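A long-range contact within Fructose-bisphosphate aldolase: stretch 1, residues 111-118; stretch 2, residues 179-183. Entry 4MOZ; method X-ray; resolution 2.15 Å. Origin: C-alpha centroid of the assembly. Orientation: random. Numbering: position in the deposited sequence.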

ATOM      1  N   LYS C 111      -2.231 -18.331  16.401  1.00 22.67           N
ATOM      2  CA  LYS C 111      -2.107 -19.683  15.858  1.00 23.87           C
ATOM      3  C   LYS C 111      -2.775 -19.777  14.491  1.00 23.90           C
ATOM      4  O   LYS C 111      -3.677 -19.002  14.185  1.00 24.81           O
ATOM      5  CB  LYS C 111      -2.708 -20.724  16.813  1.00 25.37           C
ATOM      6  CG  LYS C 111      -2.232 -20.624  18.259  1.00 27.17           C
ATOM      7  CD  LYS C 111      -0.726 -20.805  18.392  1.00 28.84           C
ATOM      8  CE  LYS C 111      -0.293 -20.676  19.846  1.00 31.97           C
ATOM      9  NZ  LYS C 111       1.184 -20.787  19.995  1.00 35.74           N
ATOM     10  N   THR C 112      -2.318 -20.728  13.681  1.00 22.77           N
ATOM     11  CA  THR C 112      -2.857 -20.990  12.345  1.00 23.53           C
ATOM     12  C   THR C 112      -4.380 -21.116  12.325  1.00 24.65           C
ATOM     13  O   THR C 112      -5.041 -20.554  11.446  1.00 25.08           O
ATOM     14  CB  THR C 112      -2.216 -22.260  11.746  1.00 24.96           C
ATOM     15  OG1 THR C 112      -0.801 -22.059  11.650  1.00 25.12           O
ATOM     16  CG2 THR C 112      -2.783 -22.582  10.348  1.00 24.48           C
ATOM     17  N   ALA C 113      -4.925 -21.844  13.300  1.00 25.30           N
ATOM     18  CA  ALA C 113      -6.376 -22.032  13.438  1.00 26.42           C
ATOM     19  C   ALA C 113      -7.148 -20.709  13.518  1.00 26.70           C
ATOM     20  O   ALA C 113      -8.298 -20.631  13.077  1.00 29.46           O
ATOM     21  CB  ALA C 113      -6.685 -22.912  14.645  1.00 25.86           C
ATOM     22  N   GLN C 114      -6.511 -19.680  14.079  1.00 25.68           N
ATOM     23  CA  GLN C 114      -7.094 -18.342  14.148  1.00 25.29           C
ATOM     24  C   GLN C 114      -6.918 -17.600  12.822  1.00 25.38           C
ATOM     25  O   GLN C 114      -7.881 -17.049  12.284  1.00 25.81           O
ATOM     26  CB  GLN C 114      -6.483 -17.523  15.295  1.00 23.59           C
ATOM     27  CG  GLN C 114      -7.027 -16.100  15.389  1.00 23.90           C
ATOM     28  CD  GLN C 114      -6.267 -15.207  16.358  1.00 23.15           C
ATOM     29  OE1 GLN C 114      -5.595 -15.685  17.274  1.00 24.32           O
ATOM     30  NE2 GLN C 114      -6.384 -13.896  16.166  1.00 20.79           N
ATOM     31  N   ASP C 115      -5.686 -17.584  12.315  1.00 25.79           N
ATOM     32  CA  ASP C 115      -5.352 -16.892  11.067  1.00 27.79           C
ATOM     33  C   ASP C 115      -4.050 -17.455  10.501  1.00 26.74           C
ATOM     34  O   ASP C 115      -3.125 -17.765  11.253  1.00 27.19           O
ATOM     35  CB  ASP C 115      -5.215 -15.380  11.312  1.00 29.16           C
ATOM     36  CG  ASP C 115      -5.371 -14.540  10.035  1.00 33.43           C
ATOM     37  OD1 ASP C 115      -5.954 -15.015   9.031  1.00 33.57           O
ATOM     38  OD2 ASP C 115      -4.913 -13.375  10.044  1.00 38.71           O
ATOM     39  N   ASP C 116      -3.993 -17.596   9.179  1.00 25.75           N
ATOM     40  CA  ASP C 116      -2.780 -18.029   8.487  1.00 25.51           C
ATOM     41  C   ASP C 116      -1.599 -17.109   8.823  1.00 23.99           C
ATOM     42  O   ASP C 116      -1.797 -15.921   9.066  1.00 24.15           O
ATOM     43  CB  ASP C 116      -3.018 -18.057   6.973  1.00 24.23           C
ATOM     44  CG  ASP C 116      -3.662 -19.349   6.497  1.00 25.99           C
ATOM     45  OD1 ASP C 116      -3.947 -20.248   7.319  1.00 28.75           O
ATOM     46  OD2 ASP C 116      -3.886 -19.472   5.279  1.00 27.99           O
ATOM     47  N   PRO C 117      -0.371 -17.654   8.834  1.00 23.38           N
ATOM     48  CA  PRO C 117       0.780 -16.854   9.260  1.00 23.55           C
ATOM     49  C   PRO C 117       1.264 -15.841   8.223  1.00 22.67           C
ATOM     50  O   PRO C 117       1.168 -16.079   7.011  1.00 22.63           O
ATOM     51  CB  PRO C 117       1.866 -17.906   9.503  1.00 22.56           C
ATOM     52  CG  PRO C 117       1.523 -19.011   8.557  1.00 24.20           C
ATOM     53  CD  PRO C 117       0.018 -19.030   8.465  1.00 24.00           C
ATOM     54  N   TYR C 118       1.770 -14.717   8.724  1.00 20.62           N
ATOM     55  CA  TYR C 118       2.478 -13.741   7.916  1.00 22.15           C
ATOM     56  C   TYR C 118       3.647 -13.166   8.722  1.00 22.50           C
ATOM     57  O   TYR C 118       3.467 -12.683   9.842  1.00 22.78           O
ATOM     58  CB  TYR C 118       1.535 -12.628   7.437  1.00 21.71           C
ATOM     59  CG  TYR C 118       2.246 -11.444   6.803  1.00 22.07           C
ATOM     60  CD1 TYR C 118       3.247 -11.634   5.846  1.00 22.80           C
ATOM     61  CD2 TYR C 118       1.909 -10.135   7.145  1.00 21.73           C
ATOM     62  CE1 TYR C 118       3.903 -10.559   5.271  1.00 24.41           C
ATOM     63  CE2 TYR C 118       2.559  -9.048   6.566  1.00 22.99           C
ATOM     64  CZ  TYR C 118       3.557  -9.268   5.632  1.00 24.22           C
ATOM     65  OH  TYR C 118       4.215  -8.207   5.045  1.00 26.50           O
TER
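Stretch 2 179-183: PRGKA

This is a small loop-on-loop contact, burying 233 Å² summed over both sides, in which one carboxylate of stretch 1 holds the backbone of stretch 2 directly and through a water, while a proline and a threonine supply the packing around it. Neither segment forms a regular helix or strand where they meet. In stretch 1, residues 112-114 have helical phi/psi, and the turn is closed by Lys 111 O, which accepts from Gln 114 N at 2.9 Å and from Asp 115 N at 3.1 Å. Stretch 2 is extended at Arg 180 (-147/138), passes through Gly 181 at 150/166, and bends at Lys 182 (-33/-49).

The backbones come nearest at Asp 116 and Gly 181, whose CA atoms are 5.0 Å apart. From there the chains run in opposing order: Pro 117 lies against Arg 180, and Asp 116 reaches Lys 182. The CA-to-CB bond of Asp 116 points sideways, but with chi1 at -84° its carboxylate comes nearer, and Lys 182 N donates to Asp 116 OD1 at 2.9 Å with an N-H...O angle of 164°, close to linear. Its other oxygen, Asp 116 OD2, accepts from water 1 at 2.7 Å; the same water accepts from Ala 183 N at 2.7 Å, so two successive amides are served by one side chain.

Gly 181 fits closely against this carboxylate, its CA 3.4 Å from Asp 116 OD1. An ideal CB on Gly 181 would lie 3.3 Å from Asp 116 OD2, which is tight, and would also jam against the carbonyl O of the residue before; the backbone angles alone call for glycine.

The remaining contacts are van der Waals. Pro 117 CG meets Arg 180 CG at 4.0 Å, and Thr 112, its CB directed toward stretch 2, places CG2 3.6 Å from Lys 182 N.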

ATOM      1  N   PRO C 179       6.087 -24.310   4.428  1.00 27.11           N
ATOM      2  CA  PRO C 179       4.684 -24.282   4.033  1.00 26.05           C
ATOM      3  C   PRO C 179       3.783 -24.451   5.253  1.00 25.71           C
ATOM      4  O   PRO C 179       3.842 -25.463   5.951  1.00 27.02           O
ATOM      5  CB  PRO C 179       4.571 -25.461   3.069  1.00 25.31           C
ATOM      6  CG  PRO C 179       5.930 -25.545   2.454  1.00 26.83           C
ATOM      7  CD  PRO C 179       6.879 -25.218   3.576  1.00 27.16           C
ATOM      8  N   ARG C 180       2.983 -23.429   5.523  1.00 25.53           N
ATOM      9  CA  ARG C 180       2.157 -23.397   6.716  1.00 26.59           C
ATOM     10  C   ARG C 180       0.862 -22.658   6.443  1.00 25.38           C
ATOM     11  O   ARG C 180       0.848 -21.611   5.791  1.00 23.70           O
ATOM     12  CB  ARG C 180       2.902 -22.737   7.879  1.00 26.94           C
ATOM     13  CG  ARG C 180       2.204 -22.888   9.225  1.00 29.37           C
ATOM     14  CD  ARG C 180       3.088 -22.418  10.374  1.00 32.20           C
ATOM     15  NE  ARG C 180       4.325 -23.192  10.451  1.00 37.15           N
ATOM     16  CZ  ARG C 180       5.445 -22.781  11.042  1.00 38.37           C
ATOM     17  NH1 ARG C 180       5.502 -21.587  11.626  1.00 37.33           N
ATOM     18  NH2 ARG C 180       6.513 -23.569  11.046  1.00 42.80           N
ATOM     19  N   GLY C 181      -0.226 -23.210   6.960  1.00 25.86           N
ATOM     20  CA  GLY C 181      -1.531 -22.611   6.794  1.00 25.82           C
ATOM     21  C   GLY C 181      -2.632 -23.646   6.775  1.00 25.63           C
ATOM     22  O   GLY C 181      -2.378 -24.846   6.666  1.00 26.48           O
ATOM     23  N   LYS C 182      -3.852 -23.144   6.929  1.00 26.13           N
ATOM     24  CA  LYS C 182      -5.109 -23.839   6.688  1.00 29.35           C
ATOM     25  C   LYS C 182      -5.012 -24.851   5.533  1.00 26.90           C
ATOM     26  O   LYS C 182      -5.412 -26.008   5.675  1.00 24.96           O
ATOM     27  CB  LYS C 182      -6.096 -22.741   6.309  1.00 33.03           C
ATOM     28  CG  LYS C 182      -7.562 -22.926   6.587  1.00 32.08           C
ATOM     29  CD  LYS C 182      -8.234 -21.764   5.879  1.00 32.79           C
ATOM     30  CE  LYS C 182      -9.542 -21.368   6.512  1.00 37.85           C
ATOM     31  NZ  LYS C 182      -9.873 -19.972   6.123  1.00 43.79           N
ATOM     32  N   ALA C 183      -4.466 -24.402   4.402  1.00 26.40           N
ATOM     33  CA  ALA C 183      -4.348 -25.215   3.187  1.00 27.48           C
ATOM     34  C   ALA C 183      -3.322 -26.335   3.306  1.00 27.26           C
ATOM     35  O   ALA C 183      -3.386 -27.317   2.567  1.00 28.71           O
ATOM     36  CB  ALA C 183      -4.007 -24.336   1.991  1.00 25.40           C
TER
HETATM   37  O   HOH W   1      -4.030 -21.798   3.971  1.00 22.91           O